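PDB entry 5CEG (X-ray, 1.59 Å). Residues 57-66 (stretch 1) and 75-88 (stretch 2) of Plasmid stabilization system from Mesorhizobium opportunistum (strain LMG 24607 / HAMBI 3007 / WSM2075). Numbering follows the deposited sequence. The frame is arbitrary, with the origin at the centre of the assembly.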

# COMPACT_ATOMS: atom_id res chain seq x y z
N GLN B 57 2.40 28.68 -19.90
CA GLN B 57 2.43 29.35 -18.61
C GLN B 57 3.85 29.47 -18.08
O GLN B 57 4.26 30.49 -17.54
N LEU B 58 4.60 28.38 -18.22
CA LEU B 58 5.94 28.30 -17.68
C LEU B 58 6.87 29.28 -18.39
O LEU B 58 7.74 29.88 -17.77
N ALA B 59 6.68 29.45 -19.69
CA ALA B 59 7.51 30.40 -20.42
C ALA B 59 7.30 31.82 -19.91
O ALA B 59 8.25 32.62 -19.88
N ASP B 60 6.08 32.13 -19.48
CA ASP B 60 5.74 33.44 -18.92
C ASP B 60 6.20 33.60 -17.46
O ASP B 60 6.52 34.71 -17.01
N GLN B 61 6.19 32.51 -16.71
CA GLN B 61 6.57 32.55 -15.30
C GLN B 61 7.50 31.39 -15.01
O GLN B 61 7.06 30.34 -14.52
N PRO B 62 8.78 31.55 -15.33
CA PRO B 62 9.74 30.43 -15.34
C PRO B 62 10.01 29.79 -13.98
O PRO B 62 10.52 28.67 -13.93
N ARG B 63 9.65 30.47 -12.89
CA ARG B 63 9.89 29.91 -11.57
C ARG B 63 8.61 29.38 -10.91
O ARG B 63 8.55 29.25 -9.69
N MET B 64 7.61 29.02 -11.70
CA MET B 64 6.37 28.54 -11.07
C MET B 64 6.51 27.10 -10.53
O MET B 64 5.75 26.70 -9.65
N GLY B 65 7.48 26.33 -11.02
CA GLY B 65 7.70 24.99 -10.51
C GLY B 65 8.43 24.97 -9.17
O GLY B 65 9.32 25.79 -8.92
N VAL B 66 8.06 24.04 -8.31
CA VAL B 66 8.69 23.91 -7.00
C VAL B 66 10.08 23.30 -7.13
O VAL B 66 10.26 22.32 -7.86
N ALA B 75 16.82 21.12 -10.30
CA ALA B 75 15.54 20.58 -10.76
C ALA B 75 14.34 21.27 -10.14
O ALA B 75 14.36 21.64 -8.96
N ARG B 76 13.31 21.43 -10.95
CA ARG B 76 12.02 21.96 -10.53
C ARG B 76 10.94 21.04 -11.06
O ARG B 76 11.10 20.39 -12.10
N MET B 77 9.82 20.98 -10.35
CA MET B 77 8.73 20.10 -10.75
C MET B 77 7.46 20.91 -10.92
O MET B 77 7.11 21.72 -10.04
N LEU B 78 6.78 20.74 -12.05
CA LEU B 78 5.49 21.37 -12.28
C LEU B 78 4.51 20.27 -12.64
O LEU B 78 4.76 19.48 -13.54
N VAL B 79 3.40 20.18 -11.90
CA VAL B 79 2.45 19.10 -12.12
C VAL B 79 1.37 19.49 -13.13
O VAL B 79 0.85 20.61 -13.12
N GLU B 80 1.08 18.56 -14.04
CA GLU B 80 -0.06 18.64 -14.95
C GLU B 80 -0.66 17.24 -14.98
O GLU B 80 -0.31 16.42 -15.83
N ALA B 81 -1.54 16.96 -14.02
CA ALA B 81 -1.98 15.60 -13.75
C ALA B 81 -2.46 14.87 -15.00
O ALA B 81 -3.22 15.45 -15.80
N PRO B 82 -2.05 13.61 -15.17
CA PRO B 82 -1.23 12.74 -14.31
C PRO B 82 0.29 12.85 -14.52
O PRO B 82 1.04 11.96 -14.09
N PHE B 83 0.72 13.92 -15.19
CA PHE B 83 2.13 14.08 -15.55
C PHE B 83 2.86 15.02 -14.61
O PHE B 83 2.27 15.90 -13.99
N VAL B 84 4.16 14.81 -14.53
CA VAL B 84 5.05 15.69 -13.80
C VAL B 84 6.06 16.23 -14.80
O VAL B 84 6.75 15.45 -15.46
N LEU B 85 6.12 17.55 -14.94
CA LEU B 85 7.14 18.15 -15.79
C LEU B 85 8.37 18.41 -14.94
O LEU B 85 8.29 19.09 -13.93
N LEU B 86 9.52 17.88 -15.36
CA LEU B 86 10.78 18.18 -14.69
C LEU B 86 11.54 19.18 -15.54
O LEU B 86 11.74 18.94 -16.72
N TYR B 87 11.96 20.29 -14.95
CA TYR B 87 12.63 21.32 -15.75
C TYR B 87 13.64 22.10 -14.91
O TYR B 87 13.68 21.97 -13.69
N GLU B 88 14.43 22.94 -15.57
CA GLU B 88 15.27 23.89 -14.86
C GLU B 88 15.23 25.24 -15.57
O GLU B 88 14.88 25.31 -16.75

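What fills the space between the end of the helix and the hairpin? Leu58, on the last turn of the helix, points toward the strands with chi1 t and chi2 p, and its two methyls together lie against Tyr87 and Leu78. Leu58 CD2 sits over the face of the Tyr87 ring, 3.8 Å from its centroid and almost on the ring normal, a CH-pi contact. Leu58 CD1 lies 3.4 Å from Tyr87 CZ and also reaches Leu78, with Leu58 CD1 and Leu78 CD2 4.2 Å apart. Leu78 has the same t, p rotamer; its CA-to-CB bond runs sideways, but its end comes nearer to the first stretch. There Leu78 CD2 meets Met64 CG at 3.9 Å, Met64 having chi1 p, chi2 t and chi3 m.

How does the chain past the helix receive the Tyr87 hydroxyl? Gln61 to Met64 form a type I turn, and the tyrosine, with chi1 at 80° and its CA-to-CB bond toward the first stretch, drives its ring up to the backbone there. Tyr87 OH donates to Pro62 O at 2.7 Å and accepts from Gly65 N, with Gly65 N and Tyr87 OH 2.9 Å apart. One hydroxyl therefore ties together two backbone groups that bracket Arg63 and Met64, while the face of the same ring carries Leu58.

Why does the fit at Gly65 leave no space for a side chain? Its CA lies near the plane of the Tyr87 ring, at the edge, and only 3.4 Å separates Gly65 CA from Met77 O. An ideal CB on Gly65 would point toward the strands and fall 2.4 Å from Tyr87 CE1, a clash, with tight approaches to Met77 O and Arg76 CB as well. The bare backbone is the hollow that accommodates the ring edge.

What does Arg76 do alongside the tyrosine? Extended as m, t, t with chi4 at -87°, Arg76 brings NH1 to Gly65 O for a 2.9 Å hydrogen bond, while Arg63 CA lies over one face of the guanidinium. The two arginines come close despite like charges, with Arg63 NE 4.5 Å from Arg76 NH2; the Arg63 guanidinium has hydrogen-bond partners elsewhere in the structure.

Where does side-chain packing give way to sheet pairing? At Val66 and Met77, an antiparallel pair, Met77 N donates to Val66 O at 2.9 Å, and Val66 N returns a weak bond to Met77 O at 3.0 Å. Both side chains have chi1 t and start on the same face of the sheet, but the end of Met77 leads away.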

# COMPACT_ATOMS: atom_id res chain seq x y z
CB GLN B 57 1.60 28.60 -17.56
CG GLN B 57 0.11 28.72 -17.68
CD GLN B 57 -0.57 28.07 -16.49
OE1 GLN B 57 -0.17 27.00 -16.05
NE2 GLN B 57 -1.58 28.73 -15.95
CB LEU B 58 6.45 26.87 -17.78
CG LEU B 58 7.80 26.55 -17.15
CD1 LEU B 58 7.83 26.94 -15.67
CD2 LEU B 58 8.10 25.07 -17.32
CB ALA B 59 7.21 30.32 -21.92
CB ASP B 60 4.23 33.69 -18.98
CG ASP B 60 3.75 34.08 -20.36
OD1 ASP B 60 4.60 34.33 -21.25
OD2 ASP B 60 2.52 34.15 -20.55
CB GLN B 61 5.34 32.49 -14.39
CG GLN B 61 4.47 33.77 -14.41
CD GLN B 61 5.18 34.98 -13.83
OE1 GLN B 61 6.20 34.87 -13.14
NE2 GLN B 61 4.64 36.16 -14.12
CB PRO B 62 11.03 31.07 -15.89
CG PRO B 62 10.84 32.54 -15.77
CD PRO B 62 9.37 32.78 -15.90
CB ARG B 63 10.56 30.95 -10.68
CG ARG B 63 11.92 31.40 -11.25
CD ARG B 63 12.65 32.35 -10.30
NE ARG B 63 13.99 32.69 -10.76
CZ ARG B 63 14.30 33.77 -11.49
NH1 ARG B 63 13.35 34.62 -11.86
NH2 ARG B 63 15.56 33.99 -11.85
CB MET B 64 5.17 28.69 -12.03
CG MET B 64 5.23 27.94 -13.32
SD MET B 64 3.87 28.51 -14.40
CE MET B 64 2.44 28.02 -13.43
CB VAL B 66 7.83 23.04 -6.06
CG1 VAL B 66 8.60 22.65 -4.82
CG2 VAL B 66 6.54 23.78 -5.70
CB ALA B 75 15.46 19.06 -10.49
CB ARG B 76 11.80 23.38 -11.07
CG ARG B 76 12.66 24.45 -10.41
CD ARG B 76 12.48 25.78 -11.13
NE ARG B 76 13.28 26.85 -10.53
CZ ARG B 76 12.87 27.61 -9.52
NH1 ARG B 76 11.66 27.44 -8.98
NH2 ARG B 76 13.66 28.56 -9.05
CB MET B 77 8.55 19.00 -9.71
CG MET B 77 7.31 18.19 -9.86
SD MET B 77 7.20 16.94 -8.56
CE MET B 77 8.72 16.02 -8.82
CB LEU B 78 5.61 22.43 -13.38
CG LEU B 78 4.43 23.38 -13.61
CD1 LEU B 78 4.08 24.17 -12.36
CD2 LEU B 78 4.74 24.31 -14.78
CB VAL B 79 1.79 18.66 -10.77
CG1 VAL B 79 0.71 17.60 -11.00
CG2 VAL B 79 2.84 18.13 -9.82
CB GLU B 80 0.37 19.11 -16.35
CG GLU B 80 -0.77 19.18 -17.37
CD GLU B 80 -1.89 20.09 -16.92
OE1 GLU B 80 -1.59 21.20 -16.43
OE2 GLU B 80 -3.06 19.69 -17.06
CB ALA B 81 -3.08 15.61 -12.69
CB PRO B 82 -1.71 11.35 -14.70
CG PRO B 82 -1.99 11.50 -16.17
CD PRO B 82 -2.59 12.87 -16.32
CB PHE B 83 2.26 14.60 -17.00
CG PHE B 83 1.44 13.83 -17.97
CD1 PHE B 83 1.81 12.55 -18.35
CD2 PHE B 83 0.26 14.36 -18.48
CE1 PHE B 83 1.04 11.83 -19.24
CE2 PHE B 83 -0.51 13.65 -19.37
CZ PHE B 83 -0.13 12.38 -19.74
CB VAL B 84 5.75 14.92 -12.66
CG1 VAL B 84 6.84 15.74 -12.06
CG2 VAL B 84 4.73 14.48 -11.59
CB LEU B 85 6.66 19.47 -16.41
CG LEU B 85 5.47 19.52 -17.36
CD1 LEU B 85 5.19 20.97 -17.75
CD2 LEU B 85 5.71 18.71 -18.61
CB LEU B 86 11.64 16.92 -14.49
CG LEU B 86 11.01 15.76 -13.71
CD1 LEU B 86 12.00 14.59 -13.66
CD2 LEU B 86 10.64 16.24 -12.32
CB TYR B 87 11.60 22.29 -16.35
CG TYR B 87 11.07 23.36 -15.41
CD1 TYR B 87 9.96 23.14 -14.59
CD2 TYR B 87 11.67 24.61 -15.36
CE1 TYR B 87 9.48 24.13 -13.75
CE2 TYR B 87 11.21 25.61 -14.53
CZ TYR B 87 10.11 25.37 -13.72
OH TYR B 87 9.65 26.38 -12.89
CB GLU B 88 16.72 23.40 -14.78
CG GLU B 88 17.33 23.12 -16.15
CD GLU B 88 18.80 22.75 -16.12
OE1 GLU B 88 19.36 22.53 -15.02
OE2 GLU B 88 19.39 22.67 -17.21